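Local coordinates for cellulosome protein dockerin type I (Clostridium thermocellum, PDB 2WZ8), which probably binds carbohydrate through a calcium-containing family 35 carbohydrate binding module carried by a cellulosomal protein, at residues 11-15 with 33-38; 28-32 with 108-112; 62-68 with 141-147; 98-102 with 114-118. One frame throughout, in Å; residues are numbered along the deposited sequence. Where two conformers were deposited one is given.

Contact 1 of 4, residues 11-15 with 33-38; sequences YEAED and SGGQYV. With CA (calcium ion), chain B.
Strand 9-12 ends at Glu-12, and the chain then folds into a type I beta turn from Glu-12 to Asp-15, closed by Asp-15 N to Glu-12 O at 3.1 Å. Glu-12 (m, m) reaches toward residues 33-38: its OE1 binds the calcium ion at 2.3 Å, and its OE2 accepts a hydrogen bond from Ser-33 OG at 2.6 Å. Ala-13, buried in the turn, sets CB 3.8 Å from Val-38 CG2, with the two CA atoms 5.9 Å apart. Glu-14 (chi1 p, chi2 m) chelates the same ion in bidentate fashion, OE1 and OE2 each at 2.5 Å. Ser-33 O and Gln-36 O bind calcium at 2.3 Å each, and Asp-142 completes the site, a metal centre drawing on strand 9-12 and the turn after it, the 33-36 loop and strand 140-147, at the edge of a beta-sandwich module, as in related CBM families. Between these carbonyl ligands the chain bends through Gly-34 (phi 76°) and Gly-35 (phi 74°) before entering strand 36-39; a CB on Gly-34 would fall 2.8 Å from Glu-14 OE2. Backbone Glu-14 O is linked to Gln-36 NE2 by water 1, 2.9 Å from the carbonyl oxygen and 3.2 Å from the amide nitrogen.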
# COMPACT_ATOMS: atom_id res chain seq x y z
N TYR A 11 5.69 -8.87 -0.45
CA TYR A 11 6.41 -7.80 -1.13
C TYR A 11 6.55 -6.59 -0.20
O TYR A 11 5.57 -5.99 0.25
CB TYR A 11 5.67 -7.36 -2.40
CG TYR A 11 5.36 -8.52 -3.33
CD1 TYR A 11 6.26 -8.90 -4.30
CD2 TYR A 11 4.20 -9.26 -3.18
CE1 TYR A 11 5.99 -9.99 -5.14
CE2 TYR A 11 3.94 -10.36 -4.01
CZ TYR A 11 4.82 -10.70 -5.00
OH TYR A 11 4.56 -11.79 -5.81
N GLU A 12 7.81 -6.23 0.04
CA GLU A 12 8.10 -5.04 0.83
C GLU A 12 7.76 -3.80 0.02
O GLU A 12 8.05 -3.73 -1.18
CB GLU A 12 9.56 -5.00 1.25
CG GLU A 12 9.92 -6.09 2.22
CD GLU A 12 9.35 -5.94 3.65
OE1 GLU A 12 8.77 -4.88 3.99
OE2 GLU A 12 9.51 -6.94 4.44
N ALA A 13 7.20 -2.79 0.67
CA ALA A 13 6.89 -1.55 -0.03
C ALA A 13 8.16 -0.92 -0.64
O ALA A 13 8.17 -0.35 -1.73
CB ALA A 13 6.22 -0.59 0.94
N GLU A 14 9.25 -1.01 0.11
CA GLU A 14 10.55 -0.44 -0.25
C GLU A 14 11.36 -1.28 -1.23
O GLU A 14 12.47 -0.92 -1.60
CB GLU A 14 11.40 -0.22 1.00
CG GLU A 14 11.80 -1.52 1.74
CD GLU A 14 10.81 -2.00 2.81
OE1 GLU A 14 9.60 -1.61 2.76
OE2 GLU A 14 11.22 -2.76 3.70
N ASP A 15 10.81 -2.41 -1.64
CA ASP A 15 11.50 -3.29 -2.61
C ASP A 15 12.00 -2.44 -3.77
O ASP A 15 11.24 -1.64 -4.32
CB ASP A 15 10.52 -4.35 -3.12
CG ASP A 15 11.14 -5.41 -4.01
OD1 ASP A 15 12.05 -5.13 -4.78
OD2 ASP A 15 10.63 -6.53 -3.97
N SER A 33 8.77 -3.97 8.95
CA SER A 33 9.32 -5.13 8.24
C SER A 33 10.41 -4.70 7.27
O SER A 33 10.25 -3.77 6.48
CB SER A 33 8.21 -5.89 7.52
OG SER A 33 8.66 -7.06 6.91
N GLY A 34 11.55 -5.36 7.39
CA GLY A 34 12.69 -5.04 6.54
C GLY A 34 13.43 -3.77 6.91
O GLY A 34 14.41 -3.38 6.25
N GLY A 35 12.96 -3.14 7.97
CA GLY A 35 13.51 -1.90 8.47
C GLY A 35 13.22 -0.64 7.67
O GLY A 35 13.77 0.43 7.92
N GLN A 36 12.27 -0.76 6.77
CA GLN A 36 11.85 0.40 5.96
C GLN A 36 10.36 0.33 5.65
O GLN A 36 9.73 -0.75 5.69
CB GLN A 36 12.61 0.44 4.61
CG GLN A 36 14.11 0.66 4.66
CD GLN A 36 14.66 0.71 3.23
OE1 GLN A 36 14.54 1.71 2.57
NE2 GLN A 36 15.22 -0.37 2.76
N TYR A 37 9.86 1.47 5.21
CA TYR A 37 8.46 1.65 4.74
C TYR A 37 8.47 2.72 3.67
O TYR A 37 9.51 3.34 3.39
CB TYR A 37 7.50 2.00 5.87
CG TYR A 37 7.76 3.36 6.42
CD1 TYR A 37 7.06 4.47 5.95
CD2 TYR A 37 8.74 3.57 7.38
CE1 TYR A 37 7.34 5.73 6.39
CE2 TYR A 37 9.02 4.86 7.85
CZ TYR A 37 8.31 5.91 7.36
OH TYR A 37 8.56 7.20 7.79
N VAL A 38 7.31 2.91 3.03
CA VAL A 38 7.13 4.00 2.07
C VAL A 38 6.12 4.98 2.62
O VAL A 38 5.05 4.62 3.03
CB VAL A 38 6.77 3.49 0.66
CG1 VAL A 38 6.44 4.65 -0.26
CG2 VAL A 38 7.90 2.72 0.10
CA CA B . 8.94 -2.76 4.84
O HOH W 1 15.09 -0.54 -0.43

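Contact 2 of 4, residues 28-32 with 108-112; sequences RDNAA and WNTYR
Two loops meet beside the calcium site of this beta-sandwich module: residues 28-32, in the connection between strands 25-28 and 36-39, and residues 108-112, leading into strand 112-120. The first loop makes a type I beta turn from Asp-29 to Ala-32, with Ala-32 N to Asp-29 O at 3.0 Å. Asp-29 (chi1 t, chi2 -8°) adds an Asx turn, its OD1 accepting from Ala-31 N at 3.0 Å. Its other carboxylate oxygen faces across the gap. The second loop has no regular structure; Trp-108 and Asn-109 take phi/psi of -71/-14° and -108/15°, after which Thr-110 and Tyr-111 are extended. The nearest CA pairs are Ala-31 with Asn-109 at 5.9 Å and Ala-32 with Tyr-111 at 7.0 Å.

Tyr-111 (chi1 m, chi2 -89°) is the buried centre of the contact, pointing its ring at the turn. Ala-32 CB lies 3.7 Å from Tyr-111 CZ, and Ala-31 CB lies 4.1 Å from Tyr-111 CE2. Ala-31 CB also approaches Asn-109 O at 3.4 Å. Around this pair, Tyr-37 touches both Asp-29 and Tyr-111, while Asp-142 of the calcium site packs against Ala-32 and Tyr-111. The polar tie between the loops runs in the plane of the tyrosine ring, where Tyr-111 OH donates to Asp-29 OD2 at 2.6 Å.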
# COMPACT_ATOMS: atom_id res chain seq x y z
N ARG A 28 13.50 4.76 6.61
CA ARG A 28 13.89 3.74 7.60
C ARG A 28 13.04 3.84 8.87
O ARG A 28 12.71 4.91 9.35
CB ARG A 28 15.39 3.82 7.97
CG ARG A 28 16.33 3.58 6.80
N ASP A 29 12.69 2.66 9.38
CA ASP A 29 12.02 2.49 10.66
C ASP A 29 12.34 1.12 11.17
O ASP A 29 11.95 0.14 10.54
CB ASP A 29 10.51 2.63 10.52
CG ASP A 29 9.76 2.65 11.83
OD1 ASP A 29 10.38 2.40 12.89
OD2 ASP A 29 8.55 2.97 11.82
N ASN A 30 13.06 1.04 12.29
CA ASN A 30 13.41 -0.28 12.83
C ASN A 30 12.22 -1.11 13.24
O ASN A 30 12.36 -2.33 13.36
CB ASN A 30 14.37 -0.19 14.00
CG ASN A 30 15.67 0.45 13.62
OD1 ASN A 30 16.12 1.39 14.30
ND2 ASN A 30 16.29 -0.02 12.52
N ALA A 31 11.07 -0.45 13.41
CA ALA A 31 9.83 -1.13 13.82
C ALA A 31 9.12 -1.75 12.62
O ALA A 31 8.24 -2.59 12.80
CB ALA A 31 8.86 -0.17 14.48
N ALA A 32 9.52 -1.39 11.40
CA ALA A 32 8.91 -1.90 10.15
C ALA A 32 9.56 -3.16 9.65
O ALA A 32 10.75 -3.40 9.85
CB ALA A 32 8.95 -0.79 9.05
N TRP A 108 3.03 6.26 14.50
CA TRP A 108 3.67 6.14 13.17
C TRP A 108 4.65 4.98 13.06
O TRP A 108 5.00 4.57 11.96
CB TRP A 108 4.31 7.47 12.72
CG TRP A 108 3.31 8.52 12.52
CD1 TRP A 108 3.08 9.60 13.32
CD2 TRP A 108 2.35 8.59 11.46
NE1 TRP A 108 2.01 10.31 12.85
CE2 TRP A 108 1.54 9.71 11.71
CE3 TRP A 108 2.06 7.78 10.36
CZ2 TRP A 108 0.51 10.10 10.84
CZ3 TRP A 108 1.02 8.15 9.53
CH2 TRP A 108 0.26 9.30 9.78
N ASN A 109 5.02 4.42 14.21
CA ASN A 109 5.87 3.24 14.25
C ASN A 109 5.11 1.99 14.68
O ASN A 109 5.69 0.98 15.01
CB ASN A 109 7.06 3.46 15.17
CG ASN A 109 6.66 3.68 16.61
OD1 ASN A 109 5.48 3.86 16.93
ND2 ASN A 109 7.64 3.69 17.50
N THR A 110 3.80 2.07 14.64
CA THR A 110 2.92 0.95 15.01
C THR A 110 2.23 0.48 13.74
O THR A 110 1.38 1.18 13.16
CB THR A 110 1.85 1.37 16.03
OG1 THR A 110 2.50 1.93 17.19
CG2 THR A 110 0.97 0.20 16.44
N TYR A 111 2.62 -0.72 13.34
CA TYR A 111 2.19 -1.33 12.08
C TYR A 111 1.19 -2.45 12.31
O TYR A 111 1.44 -3.35 13.10
CB TYR A 111 3.40 -1.87 11.28
CG TYR A 111 4.35 -0.77 10.89
CD1 TYR A 111 4.19 -0.06 9.70
CD2 TYR A 111 5.42 -0.44 11.69
CE1 TYR A 111 5.04 0.96 9.34
CE2 TYR A 111 6.28 0.61 11.34
CZ TYR A 111 6.10 1.29 10.15
OH TYR A 111 6.96 2.32 9.82
N ARG A 112 0.04 -2.30 11.69
CA ARG A 112 -1.03 -3.29 11.77
C ARG A 112 -1.41 -3.71 10.36
O ARG A 112 -0.84 -3.23 9.37
CB ARG A 112 -2.27 -2.75 12.51
CG ARG A 112 -2.06 -2.47 14.00
CD ARG A 112 -2.34 -3.70 14.93
NE ARG A 112 -1.19 -4.57 15.00
CZ ARG A 112 -0.09 -4.28 15.70
NH1 ARG A 112 -0.03 -3.15 16.41
NH2 ARG A 112 0.92 -5.14 15.70

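Contact 3 of 4, residues 62-68 with 141-147; sequences YRMVVQF and IDKIAIA. With CA (calcium ion), chain B.
Six backbone hydrogen bonds join strands 62-68 and 141-147. Arg-63 N to Ala-147 O and Ala-147 N to Arg-63 O are both 2.9 Å; Val-65 N to Ala-145 O is 2.8 Å and Ala-145 N to Val-65 O 2.9 Å. Gln-67 N donates to Lys-143 O at 2.9 Å, but Gln-67 O receives Asp-142 N, at 2.8 Å. Asp-142 and Lys-143 thus both face Gln-67, a classic beta bulge in which Asp-142 takes phi/psi -88/-53° and the register slips by one before Phe-68 pairs with Ile-141. Asp-142 (chi1 t) binds calcium through O at 2.5 Å and OD1 at 2.2 Å. The segment axes are antiparallel at 160° and approach to 4.6 Å.

The non-hydrogen-bonded pairs Met-64/Ile-146, Val-66/Ile-144 and Phe-68/Ile-141 send their side chains to one face, the buried one. Here Met-64 SD meets Ile-144 CD1 at 3.9 Å, Met-64 CB meets Ile-146 CD1 at 4.0 Å, and Val-66 CG1 meets Ile-141 CD1 at 3.8 Å. Ile-144 and Ile-146 also touch strand 49-56 of the facing sheet. On the other face, Val-65 CB stands 4.3 Å from Ala-145 CB. These are the two central strands of the four-stranded antiparallel sheet, one layer of the beta-sandwich of the CBM fold, with the bulge at its calcium-binding end.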
# COMPACT_ATOMS: atom_id res chain seq x y z
N TYR A 62 -7.89 -12.56 -4.93
CA TYR A 62 -6.96 -12.87 -3.86
C TYR A 62 -7.18 -11.91 -2.72
O TYR A 62 -7.67 -10.79 -2.91
CB TYR A 62 -5.51 -12.75 -4.36
CG TYR A 62 -5.15 -13.81 -5.35
CD1 TYR A 62 -4.41 -14.92 -4.97
CD2 TYR A 62 -5.55 -13.71 -6.69
CE1 TYR A 62 -4.10 -15.92 -5.88
CE2 TYR A 62 -5.23 -14.70 -7.60
CZ TYR A 62 -4.50 -15.79 -7.19
OH TYR A 62 -4.16 -16.81 -8.06
N ARG A 63 -6.70 -12.31 -1.57
CA ARG A 63 -6.69 -11.42 -0.40
C ARG A 63 -5.32 -10.78 -0.32
O ARG A 63 -4.30 -11.47 -0.21
CB ARG A 63 -6.99 -12.21 0.87
CG ARG A 63 -8.46 -12.53 0.98
CD ARG A 63 -8.81 -13.20 2.31
NE ARG A 63 -8.17 -14.50 2.44
CZ ARG A 63 -7.03 -14.73 3.09
NH1 ARG A 63 -6.39 -13.72 3.69
NH2 ARG A 63 -6.53 -15.96 3.14
N MET A 64 -5.33 -9.46 -0.33
CA MET A 64 -4.10 -8.67 -0.17
C MET A 64 -4.08 -8.14 1.26
O MET A 64 -4.95 -7.35 1.69
CB MET A 64 -4.05 -7.51 -1.15
CG MET A 64 -2.83 -6.63 -0.93
SD MET A 64 -2.64 -5.31 -2.16
CE MET A 64 -4.09 -4.29 -1.90
N VAL A 65 -3.11 -8.62 2.00
CA VAL A 65 -2.92 -8.20 3.38
C VAL A 65 -1.92 -7.03 3.36
O VAL A 65 -0.76 -7.20 2.97
CB VAL A 65 -2.34 -9.33 4.26
CG1 VAL A 65 -2.26 -8.85 5.74
CG2 VAL A 65 -3.15 -10.61 4.14
N VAL A 66 -2.38 -5.87 3.77
CA VAL A 66 -1.58 -4.65 3.76
C VAL A 66 -1.15 -4.35 5.17
O VAL A 66 -1.98 -4.22 6.08
CB VAL A 66 -2.38 -3.46 3.18
CG1 VAL A 66 -1.54 -2.17 3.14
CG2 VAL A 66 -2.94 -3.76 1.77
N GLN A 67 0.16 -4.24 5.35
CA GLN A 67 0.74 -3.81 6.64
C GLN A 67 1.10 -2.34 6.55
O GLN A 67 1.81 -1.94 5.65
CB GLN A 67 1.93 -4.66 7.05
CG GLN A 67 2.46 -4.31 8.44
CD GLN A 67 3.29 -5.38 9.07
OE1 GLN A 67 4.50 -5.20 9.34
NE2 GLN A 67 2.66 -6.51 9.33
N PHE A 68 0.59 -1.57 7.49
CA PHE A 68 0.58 -0.10 7.37
C PHE A 68 0.63 0.57 8.74
O PHE A 68 0.31 -0.06 9.76
CB PHE A 68 -0.67 0.35 6.59
CG PHE A 68 -1.95 0.18 7.36
CD1 PHE A 68 -2.46 1.23 8.12
CD2 PHE A 68 -2.59 -1.05 7.41
CE1 PHE A 68 -3.58 1.08 8.89
CE2 PHE A 68 -3.71 -1.22 8.20
CZ PHE A 68 -4.21 -0.15 8.93
N ILE A 141 2.94 2.63 4.06
CA ILE A 141 2.85 1.21 3.69
C ILE A 141 4.18 0.53 3.96
O ILE A 141 5.23 0.98 3.50
CB ILE A 141 2.40 1.01 2.25
CG1 ILE A 141 1.11 1.79 1.97
CG2 ILE A 141 2.29 -0.50 1.91
CD1 ILE A 141 -0.08 1.30 2.61
N ASP A 142 4.12 -0.54 4.75
CA ASP A 142 5.30 -1.34 5.12
C ASP A 142 5.59 -2.46 4.11
O ASP A 142 6.71 -2.63 3.60
CB ASP A 142 5.09 -1.88 6.54
CG ASP A 142 6.27 -2.65 7.08
OD1 ASP A 142 7.35 -2.67 6.44
OD2 ASP A 142 6.13 -3.16 8.22
N LYS A 143 4.56 -3.24 3.86
CA LYS A 143 4.61 -4.40 2.96
C LYS A 143 3.18 -4.85 2.64
O LYS A 143 2.24 -4.42 3.28
CB LYS A 143 5.40 -5.57 3.57
CG LYS A 143 4.85 -6.09 4.85
CD LYS A 143 5.50 -7.41 5.25
CE LYS A 143 5.10 -7.86 6.63
NZ LYS A 143 5.61 -9.23 7.00
N ILE A 144 3.07 -5.70 1.64
CA ILE A 144 1.85 -6.44 1.33
C ILE A 144 2.15 -7.93 1.21
O ILE A 144 3.28 -8.34 0.97
CB ILE A 144 1.16 -5.91 0.05
CG1 ILE A 144 1.94 -6.25 -1.22
CG2 ILE A 144 0.83 -4.38 0.13
CD1 ILE A 144 1.23 -5.86 -2.49
N ALA A 145 1.11 -8.72 1.43
CA ALA A 145 1.15 -10.14 1.19
C ALA A 145 -0.05 -10.57 0.41
O ALA A 145 -1.14 -10.02 0.60
CB ALA A 145 1.22 -10.90 2.52
N ILE A 146 0.14 -11.52 -0.48
CA ILE A 146 -0.95 -12.02 -1.30
C ILE A 146 -1.24 -13.45 -0.89
O ILE A 146 -0.34 -14.29 -0.87
CB ILE A 146 -0.58 -12.01 -2.80
CG1 ILE A 146 -0.24 -10.59 -3.25
CG2 ILE A 146 -1.70 -12.60 -3.69
CD1 ILE A 146 -1.42 -9.63 -3.26
N ALA A 147 -2.48 -13.70 -0.53
CA ALA A 147 -2.95 -15.03 -0.14
C ALA A 147 -4.11 -15.49 -1.03
O ALA A 147 -5.02 -14.72 -1.34
CB ALA A 147 -3.37 -14.93 1.30
CA CA B . 8.94 -2.76 4.84

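Contact 4 of 4, residues 98-102 with 114-118; sequences KGHYF and DIIDV. With MG (magnesium ion), chain C.
A hydrated magnesium ion rests on one carboxylate oxygen of this contact: Asp-114 OD1 binds Mg at 2.1 Å, and five waters (4 to 8) fill the remaining positions at 2.0 to 2.4 Å. The strands here, 98-102 and 114-118, are edge strands of the two different sheets of the beta-sandwich. They run antiparallel at 173°, but their axes come no closer than 9.3 Å, so side chains bridge the gap. The nearest CA pairs are Phe-102 with Asp-114 (7.6 Å), His-100 with Ile-116 (7.9 Å) and Lys-98 with Val-118 (9.1 Å).

Asp-114 (t) uses OD2 to accept from His-100 NE2 at 2.8 Å, a His-carboxylate hydrogen bond, while water 3 connects that OD2 (2.8 Å) with Tyr-101 O (2.7 Å). His-100 (chi1 t, chi2 79°) lays one ring face over Ile-116 (chi1 m, chi2 t) in a CH-pi contact, CG1 to the ring centroid 3.7 Å and 10° off the normal. Deeper in, Phe-102 CZ touches Ile-116 CD1 at 3.8 Å, and the Phe-102 ring meets Phe-68 edge-to-face. Lys-98, extended with all four chi angles t, ends the row: its NZ donates to Asp-117 O at 2.9 Å.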
# COMPACT_ATOMS: atom_id res chain seq x y z
N LYS A 98 -10.13 1.21 -6.42
CA LYS A 98 -10.92 0.74 -5.30
C LYS A 98 -10.44 1.47 -4.07
O LYS A 98 -9.28 1.37 -3.69
CB LYS A 98 -10.73 -0.76 -5.14
CG LYS A 98 -11.68 -1.46 -4.18
CD LYS A 98 -11.26 -2.91 -3.97
CE LYS A 98 -12.13 -3.66 -2.92
NZ LYS A 98 -12.15 -5.16 -3.15
N GLY A 99 -11.33 2.23 -3.47
CA GLY A 99 -11.01 3.00 -2.27
C GLY A 99 -11.05 2.13 -1.04
O GLY A 99 -11.91 1.26 -0.89
N HIS A 100 -10.13 2.40 -0.11
CA HIS A 100 -10.14 1.75 1.20
C HIS A 100 -9.83 2.75 2.30
O HIS A 100 -8.89 3.53 2.18
CB HIS A 100 -9.12 0.61 1.23
CG HIS A 100 -9.30 -0.33 2.38
ND1 HIS A 100 -10.26 -1.31 2.39
CD2 HIS A 100 -8.61 -0.45 3.54
CE1 HIS A 100 -10.18 -1.99 3.53
NE2 HIS A 100 -9.20 -1.47 4.26
N TYR A 101 -10.61 2.69 3.36
CA TYR A 101 -10.36 3.50 4.55
C TYR A 101 -9.62 2.67 5.56
O TYR A 101 -10.10 1.63 6.02
CB TYR A 101 -11.66 4.05 5.16
CG TYR A 101 -12.27 5.17 4.36
CD1 TYR A 101 -11.92 6.49 4.62
CD2 TYR A 101 -13.21 4.92 3.38
CE1 TYR A 101 -12.46 7.53 3.93
CE2 TYR A 101 -13.78 6.00 2.65
CZ TYR A 101 -13.38 7.29 2.95
OH TYR A 101 -13.91 8.39 2.29
N PHE A 102 -8.41 3.11 5.83
CA PHE A 102 -7.49 2.45 6.76
C PHE A 102 -7.61 3.03 8.15
O PHE A 102 -7.49 4.26 8.36
CB PHE A 102 -6.05 2.62 6.27
CG PHE A 102 -5.70 1.75 5.11
CD1 PHE A 102 -5.13 0.52 5.32
CD2 PHE A 102 -5.91 2.18 3.81
CE1 PHE A 102 -4.81 -0.32 4.24
CE2 PHE A 102 -5.54 1.37 2.74
CZ PHE A 102 -5.00 0.13 2.97
N ASP A 114 -4.58 -4.90 7.43
CA ASP A 114 -5.98 -4.99 6.95
C ASP A 114 -5.98 -5.67 5.60
O ASP A 114 -4.96 -5.74 4.92
CB ASP A 114 -6.64 -3.62 6.88
CG ASP A 114 -8.14 -3.69 6.97
OD1 ASP A 114 -8.75 -4.79 7.19
OD2 ASP A 114 -8.76 -2.62 6.78
N ILE A 115 -7.13 -6.23 5.26
CA ILE A 115 -7.27 -7.05 4.06
C ILE A 115 -8.16 -6.36 3.05
O ILE A 115 -9.23 -5.82 3.35
CB ILE A 115 -7.85 -8.44 4.39
CG1 ILE A 115 -6.98 -9.14 5.43
CG2 ILE A 115 -8.06 -9.30 3.11
CD1 ILE A 115 -7.60 -10.42 6.08
N ILE A 116 -7.68 -6.43 1.83
CA ILE A 116 -8.37 -5.89 0.67
C ILE A 116 -8.39 -6.95 -0.43
O ILE A 116 -7.36 -7.48 -0.79
CB ILE A 116 -7.69 -4.62 0.09
CG1 ILE A 116 -7.56 -3.51 1.14
CG2 ILE A 116 -8.44 -4.12 -1.12
CD1 ILE A 116 -6.69 -2.38 0.70
N ASP A 117 -9.57 -7.23 -0.96
CA ASP A 117 -9.66 -8.22 -2.03
C ASP A 117 -9.25 -7.56 -3.35
O ASP A 117 -9.61 -6.42 -3.65
CB ASP A 117 -11.09 -8.78 -2.15
CG ASP A 117 -11.44 -9.79 -1.06
OD1 ASP A 117 -10.58 -10.27 -0.31
OD2 ASP A 117 -12.65 -10.13 -0.97
N VAL A 118 -8.48 -8.30 -4.14
CA VAL A 118 -8.01 -7.84 -5.43
C VAL A 118 -8.17 -8.94 -6.48
O VAL A 118 -7.90 -10.10 -6.20
CB VAL A 118 -6.54 -7.35 -5.37
CG1 VAL A 118 -6.43 -6.08 -4.52
CG2 VAL A 118 -5.57 -8.45 -4.89
MG MG C . -10.76 -5.42 7.37
O HOH W 2 -12.03 -5.97 0.08
O HOH W 3 -9.40 -0.17 7.90
O HOH W 4 -11.40 -3.13 7.20
O HOH W 5 -10.98 -5.44 5.29
O HOH W 6 -9.80 -7.34 7.19
O HOH W 7 -10.25 -5.32 9.47
O HOH W 8 -12.62 -6.08 7.56

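All four contacts share one beta-sandwich module. Contact 3 pairs the central strands of the four-stranded sheet. Contact 1 adjoins it on the 9-12 side, centres about 11 Å apart, and shares its calcium ion; contact 4 adjoins it through strand 112-120, centres about 10 Å apart, and reaches strand 98-102 of the other sheet. Contacts 1 and 4 lie on opposite sides of the chain's centre, their centres about 19 Å apart. Contact 2 touches contact 1, where Gly-35 O approaches Asp-29 N at 2.9 Å. Along the chain, contact 1 closes before contact 3 opens, contact 4 nests inside contact 3, and contact 2 crosses 1, 3 and 4, so calcium ties residues 12-36 to Asp-142, near the C-terminus.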